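Local coordinates for C-domain type II peptide synthetase (Streptomyces globisporus, PDB 4ZNM), which is a condensation-domain protein of the peptide synthetase type, with a fold of the CoA-dependent acyltransferase clan, at residues 213-217 with 349-354; 286-290 with 317-321; 222-226 with 289-293. All coordinates share one frame; numbering follows the deposited sequence.

Contact 1. Residues 213-217 with 349-354; sequences KEFWR and RLIPEV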
ATOM      1  N   LYS A 213      17.311  -4.795 -18.530  1.00 33.65           N
ATOM      2  CA  LYS A 213      17.435  -6.223 -18.211  1.00 36.13           C
ATOM      3  C   LYS A 213      18.896  -6.573 -18.000  1.00 34.00           C
ATOM      4  O   LYS A 213      19.218  -7.318 -17.081  1.00 35.66           O
ATOM      5  CB  LYS A 213      16.831  -7.112 -19.320  1.00 37.35           C
ATOM      6  CG  LYS A 213      15.322  -7.211 -19.207  1.00 41.03           C
ATOM      7  CD  LYS A 213      14.651  -7.971 -20.328  1.00 54.13           C
ATOM      8  CE  LYS A 213      13.156  -8.044 -20.052  1.00 71.10           C
ATOM      9  NZ  LYS A 213      12.466  -9.088 -20.823  1.00 81.48           N
ATOM     10  N   GLU A 214      19.768  -6.020 -18.831  1.00 35.21           N
ATOM     11  CA  GLU A 214      21.200  -6.311 -18.701  1.00 35.94           C
ATOM     12  C   GLU A 214      21.716  -5.673 -17.422  1.00 39.67           C
ATOM     13  O   GLU A 214      22.522  -6.269 -16.733  1.00 35.20           O
ATOM     14  CB  GLU A 214      22.006  -5.812 -19.900  1.00 46.21           C
ATOM     15  CG  GLU A 214      23.328  -6.584 -20.096  1.00 78.16           C
ATOM     16  CD  GLU A 214      24.190  -6.028 -21.230  1.00104.11           C
ATOM     17  OE1 GLU A 214      23.644  -5.728 -22.315  1.00107.26           O
ATOM     18  OE2 GLU A 214      25.421  -5.901 -21.036  1.00117.88           O
ATOM     19  N   PHE A 215      21.234  -4.478 -17.084  1.00 41.19           N
ATOM     20  CA  PHE A 215      21.593  -3.868 -15.802  1.00 34.04           C
ATOM     21  C   PHE A 215      21.213  -4.760 -14.613  1.00 32.86           C
ATOM     22  O   PHE A 215      22.006  -4.963 -13.704  1.00 32.67           O
ATOM     23  CB  PHE A 215      20.925  -2.495 -15.634  1.00 36.99           C
ATOM     24  CG  PHE A 215      20.940  -2.000 -14.214  1.00 33.83           C
ATOM     25  CD1 PHE A 215      22.025  -1.312 -13.732  1.00 35.10           C
ATOM     26  CD2 PHE A 215      19.887  -2.248 -13.362  1.00 34.12           C
ATOM     27  CE1 PHE A 215      22.061  -0.888 -12.436  1.00 35.83           C
ATOM     28  CE2 PHE A 215      19.928  -1.832 -12.048  1.00 34.25           C
ATOM     29  CZ  PHE A 215      21.012  -1.133 -11.596  1.00 34.18           C
ATOM     30  N   TRP A 216      19.999  -5.301 -14.616  1.00 32.39           N
ATOM     31  CA  TRP A 216      19.511  -6.071 -13.477  1.00 30.97           C
ATOM     32  C   TRP A 216      20.186  -7.434 -13.329  1.00 31.20           C
ATOM     33  O   TRP A 216      20.467  -7.862 -12.210  1.00 30.57           O
ATOM     34  CB  TRP A 216      18.003  -6.247 -13.579  1.00 30.20           C
ATOM     35  CG  TRP A 216      17.248  -4.997 -13.235  1.00 29.62           C
ATOM     36  CD1 TRP A 216      16.550  -4.182 -14.086  1.00 33.29           C
ATOM     37  CD2 TRP A 216      17.139  -4.408 -11.936  1.00 28.70           C
ATOM     38  NE1 TRP A 216      15.983  -3.139 -13.381  1.00 29.18           N
ATOM     39  CE2 TRP A 216      16.334  -3.255 -12.060  1.00 29.06           C
ATOM     40  CE3 TRP A 216      17.617  -4.759 -10.676  1.00 28.09           C
ATOM     41  CZ2 TRP A 216      16.025  -2.440 -10.968  1.00 27.80           C
ATOM     42  CZ3 TRP A 216      17.286  -3.965  -9.595  1.00 27.26           C
ATOM     43  CH2 TRP A 216      16.512  -2.816  -9.747  1.00 27.03           C
ATOM     44  N   ARG A 217      20.427  -8.114 -14.453  1.00 32.12           N
ATOM     45  CA  ARG A 217      21.158  -9.376 -14.448  1.00 36.37           C
ATOM     46  C   ARG A 217      22.487  -9.168 -13.724  1.00 32.82           C
ATOM     47  O   ARG A 217      22.875  -9.962 -12.857  1.00 34.44           O
ATOM     48  CB  ARG A 217      21.432  -9.883 -15.874  1.00 39.18           C
ATOM     49  CG  ARG A 217      20.267 -10.601 -16.541  1.00 44.40           C
ATOM     50  CD  ARG A 217      20.669 -11.122 -17.946  1.00 53.76           C
ATOM     51  NE  ARG A 217      19.667 -10.775 -18.958  1.00 62.81           N
ATOM     52  CZ  ARG A 217      19.850  -9.923 -19.971  1.00 69.81           C
ATOM     53  NH1 ARG A 217      21.023  -9.318 -20.169  1.00 70.59           N
ATOM     54  NH2 ARG A 217      18.850  -9.688 -20.812  1.00 75.40           N
ATOM     55  N   ARG A 349       8.229  -9.339 -15.435  1.00 35.52           N
ATOM     56  CA  ARG A 349       9.177  -9.415 -16.550  1.00 40.31           C
ATOM     57  C   ARG A 349      10.650  -9.471 -16.120  1.00 40.33           C
ATOM     58  O   ARG A 349      11.510  -9.960 -16.852  1.00 43.68           O
ATOM     59  CB  ARG A 349       8.984  -8.207 -17.485  1.00 40.92           C
ATOM     60  CG  ARG A 349       7.699  -8.261 -18.317  1.00 53.42           C
ATOM     61  CD  ARG A 349       7.662  -9.461 -19.275  1.00 62.30           C
ATOM     62  NE  ARG A 349       6.349  -9.615 -19.908  1.00 66.34           N
ATOM     63  CZ  ARG A 349       5.994  -9.061 -21.066  1.00 64.61           C
ATOM     64  NH1 ARG A 349       4.770  -9.266 -21.549  1.00 64.29           N
ATOM     65  NH2 ARG A 349       6.849  -8.296 -21.740  1.00 64.96           N
ATOM     66  N   LEU A 350      10.943  -8.936 -14.947  1.00 36.28           N
ATOM     67  CA  LEU A 350      12.306  -8.935 -14.447  1.00 31.09           C
ATOM     68  C   LEU A 350      12.676 -10.301 -13.860  1.00 36.63           C
ATOM     69  O   LEU A 350      13.758 -10.791 -14.088  1.00 33.50           O
ATOM     70  CB  LEU A 350      12.482  -7.851 -13.391  1.00 30.76           C
ATOM     71  CG  LEU A 350      13.751  -7.905 -12.533  1.00 29.60           C
ATOM     72  CD1 LEU A 350      14.965  -7.914 -13.437  1.00 40.03           C
ATOM     73  CD2 LEU A 350      13.838  -6.749 -11.562  1.00 40.07           C
ATOM     74  N   ILE A 351      11.782 -10.915 -13.096  1.00 28.15           N
ATOM     75  CA  ILE A 351      12.170 -12.055 -12.277  1.00 30.35           C
ATOM     76  C   ILE A 351      12.672 -13.257 -13.114  1.00 30.89           C
ATOM     77  O   ILE A 351      13.574 -13.960 -12.681  1.00 34.89           O
ATOM     78  CB  ILE A 351      11.019 -12.468 -11.334  1.00 28.63           C
ATOM     79  CG1 ILE A 351      11.443 -13.635 -10.466  1.00 36.42           C
ATOM     80  CG2 ILE A 351       9.758 -12.805 -12.092  1.00 30.14           C
ATOM     81  CD1 ILE A 351      12.408 -13.261  -9.404  1.00 32.83           C
ATOM     82  N   PRO A 352      12.129 -13.477 -14.321  1.00 35.38           N
ATOM     83  CA  PRO A 352      12.678 -14.622 -15.062  1.00 37.06           C
ATOM     84  C   PRO A 352      14.150 -14.418 -15.430  1.00 41.11           C
ATOM     85  O   PRO A 352      14.834 -15.394 -15.705  1.00 41.42           O
ATOM     86  CB  PRO A 352      11.802 -14.690 -16.329  1.00 37.17           C
ATOM     87  CG  PRO A 352      10.619 -13.818 -16.045  1.00 38.83           C
ATOM     88  CD  PRO A 352      11.136 -12.750 -15.119  1.00 36.90           C
ATOM     89  N   GLU A 353      14.619 -13.169 -15.422  1.00 37.52           N
ATOM     90  CA  GLU A 353      16.017 -12.842 -15.700  1.00 35.76           C
ATOM     91  C   GLU A 353      16.921 -13.144 -14.514  1.00 38.17           C
ATOM     92  O   GLU A 353      18.109 -13.363 -14.681  1.00 34.61           O
ATOM     93  CB  GLU A 353      16.166 -11.361 -16.071  1.00 39.45           C
ATOM     94  CG  GLU A 353      15.374 -10.954 -17.314  1.00 53.87           C
ATOM     95  CD  GLU A 353      15.876 -11.624 -18.587  1.00 63.39           C
ATOM     96  OE1 GLU A 353      17.098 -11.566 -18.864  1.00 71.83           O
ATOM     97  OE2 GLU A 353      15.046 -12.214 -19.309  1.00 57.94           O
ATOM     98  N   VAL A 354      16.346 -13.134 -13.322  1.00 32.77           N
ATOM     99  CA  VAL A 354      17.068 -13.397 -12.082  1.00 33.30           C
ATOM    100  C   VAL A 354      16.260 -14.419 -11.263  1.00 33.36           C
ATOM    101  O   VAL A 354      15.760 -14.106 -10.168  1.00 28.57           O
ATOM    102  CB  VAL A 354      17.295 -12.096 -11.290  1.00 35.68           C
ATOM    103  CG1 VAL A 354      18.306 -11.252 -11.978  1.00 41.18           C
ATOM    104  CG2 VAL A 354      15.993 -11.298 -11.161  1.00 41.26           C
TER

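Contact 2. Residues 286-290 with 317-321; sequences ELDIT and RTDLS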
ATOM      1  N   GLU A 286      23.803 -10.247   7.883  1.00 33.93           N
ATOM      2  CA  GLU A 286      24.131  -9.957   6.485  1.00 34.69           C
ATOM      3  C   GLU A 286      24.595  -8.497   6.234  1.00 35.24           C
ATOM      4  O   GLU A 286      24.164  -7.577   6.903  1.00 36.33           O
ATOM      5  CB  GLU A 286      22.925 -10.241   5.603  1.00 38.65           C
ATOM      6  CG  GLU A 286      22.533 -11.707   5.545  1.00 61.11           C
ATOM      7  CD  GLU A 286      23.533 -12.521   4.758  1.00 83.15           C
ATOM      8  OE1 GLU A 286      23.623 -12.297   3.527  1.00 80.80           O
ATOM      9  OE2 GLU A 286      24.234 -13.368   5.367  1.00 93.55           O
ATOM     10  N   LEU A 287      25.463  -8.326   5.240  1.00 36.23           N
ATOM     11  CA  LEU A 287      25.948  -7.023   4.799  1.00 34.44           C
ATOM     12  C   LEU A 287      25.511  -6.736   3.366  1.00 39.42           C
ATOM     13  O   LEU A 287      25.316  -5.581   2.998  1.00 36.51           O
ATOM     14  CB  LEU A 287      27.476  -6.964   4.909  1.00 36.01           C
ATOM     15  CG  LEU A 287      27.966  -6.772   6.353  1.00 37.18           C
ATOM     16  CD1 LEU A 287      29.450  -7.072   6.465  1.00 39.83           C
ATOM     17  CD2 LEU A 287      27.666  -5.357   6.865  1.00 41.55           C
ATOM     18  N   ASP A 288      25.373  -7.796   2.567  1.00 32.61           N
ATOM     19  CA  ASP A 288      24.813  -7.725   1.222  1.00 31.21           C
ATOM     20  C   ASP A 288      23.314  -7.902   1.366  1.00 31.20           C
ATOM     21  O   ASP A 288      22.822  -9.018   1.583  1.00 31.13           O
ATOM     22  CB  ASP A 288      25.435  -8.794   0.302  1.00 49.49           C
ATOM     23  CG  ASP A 288      24.643  -9.017  -0.984  1.00 56.81           C
ATOM     24  OD1 ASP A 288      24.015  -8.063  -1.485  1.00 48.62           O
ATOM     25  OD2 ASP A 288      24.635 -10.163  -1.495  1.00 69.48           O
ATOM     26  N   ILE A 289      22.582  -6.793   1.247  1.00 29.68           N
ATOM     27  CA  ILE A 289      21.191  -6.761   1.649  1.00 28.62           C
ATOM     28  C   ILE A 289      20.271  -6.404   0.496  1.00 32.42           C
ATOM     29  O   ILE A 289      20.330  -5.294  -0.058  1.00 34.04           O
ATOM     30  CB  ILE A 289      21.012  -5.779   2.819  1.00 32.32           C
ATOM     31  CG1 ILE A 289      21.740  -6.334   4.052  1.00 35.87           C
ATOM     32  CG2 ILE A 289      19.543  -5.550   3.114  1.00 32.47           C
ATOM     33  CD1 ILE A 289      21.521  -5.521   5.296  1.00 40.20           C
ATOM     34  N   THR A 290      19.400  -7.338   0.146  1.00 26.22           N
ATOM     35  CA  THR A 290      18.407  -7.062  -0.869  1.00 25.20           C
ATOM     36  C   THR A 290      17.002  -7.110  -0.252  1.00 24.33           C
ATOM     37  O   THR A 290      16.562  -8.149   0.238  1.00 24.28           O
ATOM     38  CB  THR A 290      18.479  -8.073  -2.047  1.00 25.17           C
ATOM     39  OG1 THR A 290      19.770  -8.029  -2.661  1.00 30.46           O
ATOM     40  CG2 THR A 290      17.439  -7.752  -3.081  1.00 24.23           C
ATOM     41  N   ARG A 317      19.068  -3.562  -3.812  1.00 26.79           N
ATOM     42  CA  ARG A 317      20.238  -4.257  -3.290  1.00 25.35           C
ATOM     43  C   ARG A 317      21.329  -3.286  -2.916  1.00 26.74           C
ATOM     44  O   ARG A 317      21.808  -2.567  -3.770  1.00 26.12           O
ATOM     45  CB  ARG A 317      20.792  -5.225  -4.314  1.00 30.59           C
ATOM     46  CG  ARG A 317      21.989  -6.010  -3.809  1.00 31.84           C
ATOM     47  CD  ARG A 317      22.485  -6.970  -4.858  1.00 28.66           C
ATOM     48  NE  ARG A 317      23.411  -7.971  -4.315  1.00 30.10           N
ATOM     49  CZ  ARG A 317      24.129  -8.806  -5.059  1.00 32.74           C
ATOM     50  NH1 ARG A 317      24.062  -8.762  -6.379  1.00 33.53           N
ATOM     51  NH2 ARG A 317      24.896  -9.711  -4.490  1.00 37.20           N
ATOM     52  N   THR A 318      21.739  -3.306  -1.650  1.00 25.87           N
ATOM     53  CA  THR A 318      22.799  -2.423  -1.167  1.00 27.91           C
ATOM     54  C   THR A 318      23.840  -3.205  -0.389  1.00 28.38           C
ATOM     55  O   THR A 318      23.512  -4.107   0.399  1.00 29.73           O
ATOM     56  CB  THR A 318      22.234  -1.321  -0.257  1.00 30.93           C
ATOM     57  OG1 THR A 318      21.150  -0.683  -0.921  1.00 30.93           O
ATOM     58  CG2 THR A 318      23.294  -0.262   0.068  1.00 36.05           C
ATOM     59  N   ASP A 319      25.094  -2.838  -0.607  1.00 33.48           N
ATOM     60  CA  ASP A 319      26.224  -3.457   0.073  1.00 30.08           C
ATOM     61  C   ASP A 319      26.662  -2.566   1.198  1.00 29.23           C
ATOM     62  O   ASP A 319      27.153  -1.467   0.953  1.00 33.92           O
ATOM     63  CB  ASP A 319      27.380  -3.678  -0.886  1.00 38.84           C
ATOM     64  CG  ASP A 319      28.561  -4.394  -0.226  1.00 46.54           C
ATOM     65  OD1 ASP A 319      28.430  -4.835   0.936  1.00 49.24           O
ATOM     66  OD2 ASP A 319      29.611  -4.521  -0.886  1.00 53.25           O
ATOM     67  N   LEU A 320      26.471  -3.038   2.420  1.00 29.10           N
ATOM     68  CA  LEU A 320      26.738  -2.265   3.623  1.00 30.57           C
ATOM     69  C   LEU A 320      28.145  -2.529   4.145  1.00 38.03           C
ATOM     70  O   LEU A 320      28.537  -1.986   5.184  1.00 33.22           O
ATOM     71  CB  LEU A 320      25.739  -2.611   4.722  1.00 36.38           C
ATOM     72  CG  LEU A 320      24.432  -1.807   4.773  1.00 47.87           C
ATOM     73  CD1 LEU A 320      23.593  -1.992   3.517  1.00 54.87           C
ATOM     74  CD2 LEU A 320      23.671  -2.238   5.999  1.00 46.87           C
ATOM     75  N   SER A 321      28.892  -3.392   3.468  1.00 38.40           N
ATOM     76  CA  SER A 321      30.211  -3.739   3.966  1.00 41.49           C
ATOM     77  C   SER A 321      31.155  -2.548   3.844  1.00 38.90           C
ATOM     78  O   SER A 321      31.251  -1.906   2.787  1.00 34.06           O
ATOM     79  CB  SER A 321      30.790  -4.938   3.230  1.00 42.30           C
ATOM     80  OG  SER A 321      31.102  -4.626   1.884  1.00 48.80           O
TER

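Contact 3. Residues 222-226 with 289-293; sequences GARII and ITVPT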
ATOM      1  N   GLY A 222      23.621 -13.258  -8.151  1.00 38.02           N
ATOM      2  CA  GLY A 222      23.829 -13.935  -6.887  1.00 35.32           C
ATOM      3  C   GLY A 222      23.067 -13.318  -5.738  1.00 39.95           C
ATOM      4  O   GLY A 222      23.274 -13.694  -4.583  1.00 42.64           O
ATOM      5  N   ALA A 223      22.180 -12.372  -6.034  1.00 31.21           N
ATOM      6  CA  ALA A 223      21.403 -11.767  -4.991  1.00 26.93           C
ATOM      7  C   ALA A 223      20.233 -12.678  -4.581  1.00 29.37           C
ATOM      8  O   ALA A 223      19.632 -13.380  -5.411  1.00 30.21           O
ATOM      9  CB  ALA A 223      20.887 -10.432  -5.429  1.00 28.49           C
ATOM     10  N   ARG A 224      19.898 -12.618  -3.294  1.00 31.28           N
ATOM     11  CA  ARG A 224      18.739 -13.289  -2.758  1.00 31.47           C
ATOM     12  C   ARG A 224      18.041 -12.287  -1.852  1.00 27.92           C
ATOM     13  O   ARG A 224      18.668 -11.758  -0.945  1.00 27.51           O
ATOM     14  CB  ARG A 224      19.134 -14.548  -1.980  1.00 29.62           C
ATOM     15  CG  ARG A 224      19.867 -15.617  -2.803  1.00 36.82           C
ATOM     16  CD  ARG A 224      18.903 -16.450  -3.638  1.00 42.04           C
ATOM     17  NE  ARG A 224      19.554 -17.602  -4.260  1.00 38.57           N
ATOM     18  CZ  ARG A 224      20.374 -17.533  -5.311  1.00 43.00           C
ATOM     19  NH1 ARG A 224      20.678 -16.363  -5.864  1.00 34.00           N
ATOM     20  NH2 ARG A 224      20.900 -18.640  -5.807  1.00 52.33           N
ATOM     21  N   ILE A 225      16.758 -12.023  -2.103  1.00 23.61           N
ATOM     22  CA  ILE A 225      15.962 -11.210  -1.185  1.00 23.84           C
ATOM     23  C   ILE A 225      16.144 -11.782   0.222  1.00 28.64           C
ATOM     24  O   ILE A 225      16.081 -12.981   0.409  1.00 24.98           O
ATOM     25  CB  ILE A 225      14.482 -11.169  -1.569  1.00 25.58           C
ATOM     26  CG1 ILE A 225      14.298 -10.369  -2.867  1.00 25.58           C
ATOM     27  CG2 ILE A 225      13.679 -10.511  -0.467  1.00 29.07           C
ATOM     28  CD1 ILE A 225      12.919 -10.549  -3.520  1.00 22.57           C
ATOM     29  N   ILE A 226      16.337 -10.913   1.207  1.00 23.84           N
ATOM     30  CA  ILE A 226      16.580 -11.350   2.568  1.00 24.37           C
ATOM     31  C   ILE A 226      15.274 -11.889   3.168  1.00 27.30           C
ATOM     32  O   ILE A 226      14.201 -11.272   3.042  1.00 29.25           O
ATOM     33  CB  ILE A 226      17.192 -10.196   3.413  1.00 36.90           C
ATOM     34  CG1 ILE A 226      17.748 -10.699   4.736  1.00 44.61           C
ATOM     35  CG2 ILE A 226      16.192  -9.164   3.716  1.00 43.77           C
ATOM     36  CD1 ILE A 226      19.002  -9.968   5.127  1.00 51.22           C
ATOM     37  N   ILE A 289      22.582  -6.793   1.247  1.00 29.68           N
ATOM     38  CA  ILE A 289      21.191  -6.761   1.649  1.00 28.62           C
ATOM     39  C   ILE A 289      20.271  -6.404   0.496  1.00 32.42           C
ATOM     40  O   ILE A 289      20.330  -5.294  -0.058  1.00 34.04           O
ATOM     41  CB  ILE A 289      21.012  -5.779   2.819  1.00 32.32           C
ATOM     42  CG1 ILE A 289      21.740  -6.334   4.052  1.00 35.87           C
ATOM     43  CG2 ILE A 289      19.543  -5.550   3.114  1.00 32.47           C
ATOM     44  CD1 ILE A 289      21.521  -5.521   5.296  1.00 40.20           C
ATOM     45  N   THR A 290      19.400  -7.338   0.146  1.00 26.22           N
ATOM     46  CA  THR A 290      18.407  -7.062  -0.869  1.00 25.20           C
ATOM     47  C   THR A 290      17.002  -7.110  -0.252  1.00 24.33           C
ATOM     48  O   THR A 290      16.562  -8.149   0.238  1.00 24.28           O
ATOM     49  CB  THR A 290      18.479  -8.073  -2.047  1.00 25.17           C
ATOM     50  OG1 THR A 290      19.770  -8.029  -2.661  1.00 30.46           O
ATOM     51  CG2 THR A 290      17.439  -7.752  -3.081  1.00 24.23           C
ATOM     52  N   VAL A 291      16.310  -5.987  -0.333  1.00 23.74           N
ATOM     53  CA  VAL A 291      14.959  -5.816   0.229  1.00 24.21           C
ATOM     54  C   VAL A 291      14.097  -5.142  -0.824  1.00 23.29           C
ATOM     55  O   VAL A 291      14.487  -4.128  -1.389  1.00 23.58           O
ATOM     56  CB  VAL A 291      14.968  -4.999   1.537  1.00 28.23           C
ATOM     57  CG1 VAL A 291      13.521  -4.758   2.056  1.00 25.40           C
ATOM     58  CG2 VAL A 291      15.759  -5.725   2.592  1.00 30.90           C
ATOM     59  N   PRO A 292      12.927  -5.703  -1.102  1.00 22.98           N
ATOM     60  CA  PRO A 292      12.069  -5.070  -2.093  1.00 23.96           C
ATOM     61  C   PRO A 292      11.268  -3.933  -1.488  1.00 27.40           C
ATOM     62  O   PRO A 292      10.962  -3.928  -0.281  1.00 24.44           O
ATOM     63  CB  PRO A 292      11.122  -6.205  -2.532  1.00 28.19           C
ATOM     64  CG  PRO A 292      11.122  -7.152  -1.405  1.00 31.37           C
ATOM     65  CD  PRO A 292      12.422  -7.031  -0.703  1.00 23.98           C
ATOM     66  N   THR A 293      10.959  -2.961  -2.331  1.00 25.77           N
ATOM     67  CA  THR A 293       9.977  -1.950  -2.002  1.00 24.37           C
ATOM     68  C   THR A 293       8.880  -2.113  -3.028  1.00 26.12           C
ATOM     69  O   THR A 293       9.014  -2.937  -3.937  1.00 24.09           O
ATOM     70  CB  THR A 293      10.585  -0.509  -2.048  1.00 23.83           C
ATOM     71  OG1 THR A 293       9.693   0.417  -1.410  1.00 26.91           O
ATOM     72  CG2 THR A 293      10.835  -0.058  -3.481  1.00 27.39           C
TER
HETATM   73  O   HOH W   1      20.054 -10.086   0.670  1.00 30.96           O

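Contact 1. Residues 213-217 with 349-354
Arg217 and Glu353 form a salt bridge at the solvent-facing side of this contact. NE of Arg217 gives a straight hydrogen bond to OE1 of Glu353, 2.7 Å long. The oxygen lies at the edge of the guanidinium, near its plane, and is met almost end-on to its C-O bond. NH2 of Arg217 adds a weak, bent bond to OE1 of Glu353 at 3.2 Å. One carboxylate oxygen thus takes both donors, and the two flat groups stand 67° apart. The Arg217 chain bends at chi3 (-132°), which turns NE to the acceptor. One face of its guanidinium rests against the carbonyl O of Lys213, one helical turn back. Lys213 NZ stays 4.3 Å from Glu353 OE2, beyond a salt bridge, but its charge probably still favours the carboxylate.

The contact joins helix 207-219 to residues 349-350 of a second helix and the 3-10 segment 351-353 that follows, within the condensation domain. Glu353 N bonds back to Leu350 O in that segment.

Beneath the charged pair, Leu350 packs on Trp216. Leu350 CD1 abuts Trp216 CB at 3.5 Å. Leu350 CD2 makes a CH-pi contact over the five-membered ring of Trp216, 4.2 Å from its centroid. The opposite face of the indole carries CE2 of Phe215, so the ring is held between leucine and phenylalanine. Trp216 NE1 is bonded to His343 O, which fixes the turn of the indole. Val354 CG1 lies 4.0 Å from the carbonyl O of Trp216.

Contact 2. Residues 286-290 with 317-321
Asp288 and Arg317 form a two-pronged salt bridge across neighbouring strands. Arg317 presents the side of its guanidinium. Arg317 NE reaches Asp288 OD1 at 2.9 Å and Arg317 NH2 reaches Asp288 OD2 at 3.0 Å, both bonds nearly straight. OD1 is met on its syn side, while OD2 is approached from above the carboxylate plane. The planes are 39° apart. The Arg317 chain is extended from CG to NE, with CG opposite the backbone N (chi1 -178°). It runs past Thr290, whose OG1 lies 3.2 Å from Arg317 CG.

The backbone makes an antiparallel ladder. Ile289 and Thr318 are a hydrogen-bonded pair, joined by N to O bonds in both directions. Asp288 with Asp319, and Thr290 with Arg317, are non-hydrogen-bonded pairs. Leu320 N extends the ladder to Leu287 O at 2.9 Å. At the last residue of strand 312-319, Asp319 OD1 accepts from Ser321 N, which makes an Asx turn, and also from Ser321 OG on the same face of the carboxylate.

Apolar contacts lie around Leu320. Leu320 CB meets Leu287 CD2, and Leu320 CD2 meets Ile289 CD1, each at 4.0 Å.

Strands 288-295 and 312-319 form a two-stranded antiparallel sheet. Helix 268-284 lies against Leu287, Ile289, Thr318 and Leu320 through His281 and Gln277. On the face of Asp288 and Thr290, Arg317 NH1 bonds Gln221 O in the chain after helix 207-219.

Contact 3. Residues 222-226 with 289-293
Ile226 N donates to Thr290 O at 2.9 Å, a nearly straight bond that runs close to the line of the carbonyl. It is the one direct hydrogen bond between the irregular chain 222-226 and strand 289-293. The CA of Ile225 also approaches Thr290 O, at 3.4 Å, as a CA-H...O contact. The two chains come nearest at Ile225 and Thr290.

A water bridges the backbones beside this bond. It donates to Arg224 O at 2.7 Å and accepts from Thr290 N at 2.9 Å. The N and O of Thr290 are therefore both bound to 222-226, one through water and one directly.

The side chains pack around this link. Ile225 sets CG2 against CD of the Pro292 ring at 3.7 Å, and the two side chains cross at about a right angle. Its other branch, CG1, lies over the methyl CG2 of Thr290. Ile226 meets the strand through its CG2 branch, which touches Val291 CG2 at 3.6 Å. With chi1 at -167°, Ile226 CG1 lies opposite the backbone N, and CG2 sits between N and the carbonyl carbon, facing the strand. Ala223 brings CB to 3.8 Å from Thr290 OG1. Arg224 turns away from the strand, and its NH1 bonds Ala223 O within its own segment, from above the carbonyl plane.

Further on, 222-226 leads into strand 227-229, the edge of the five-stranded sheet. Ile225 also touches Phe313 of strand 312-319 and Ile368 of strand 366-373. Ile226 and Val291 both pack on Leu280 of helix 268-284.

The chemistry is that of a buried seam. Isoleucine, valine and proline carbons fill it, while the polar backbone atoms of Thr290 are satisfied by a neighbouring amide and a bridging water.

In the fold
Contacts 2 and 3 share Ile289 and Thr290 on strand 288-295, and their centres are 8 Å apart. They touch directly, for Arg317 CZ packs on Ala223 CB at 3.6 Å. Contact 3 is the buried one and relies on aliphatic side chains, one direct backbone bond and a water. Contact 2 is partly buried and combines a regular strand ladder with a salt bridge. Contact 1 is also partly buried, but it joins helical segments through side chains, with its charged pair outermost and an indole beneath. It does not touch the others; its nearest atoms are about 6 Å from each. Along the chain, contacts 2 and 3 are both nested in the loop that contact 1 closes.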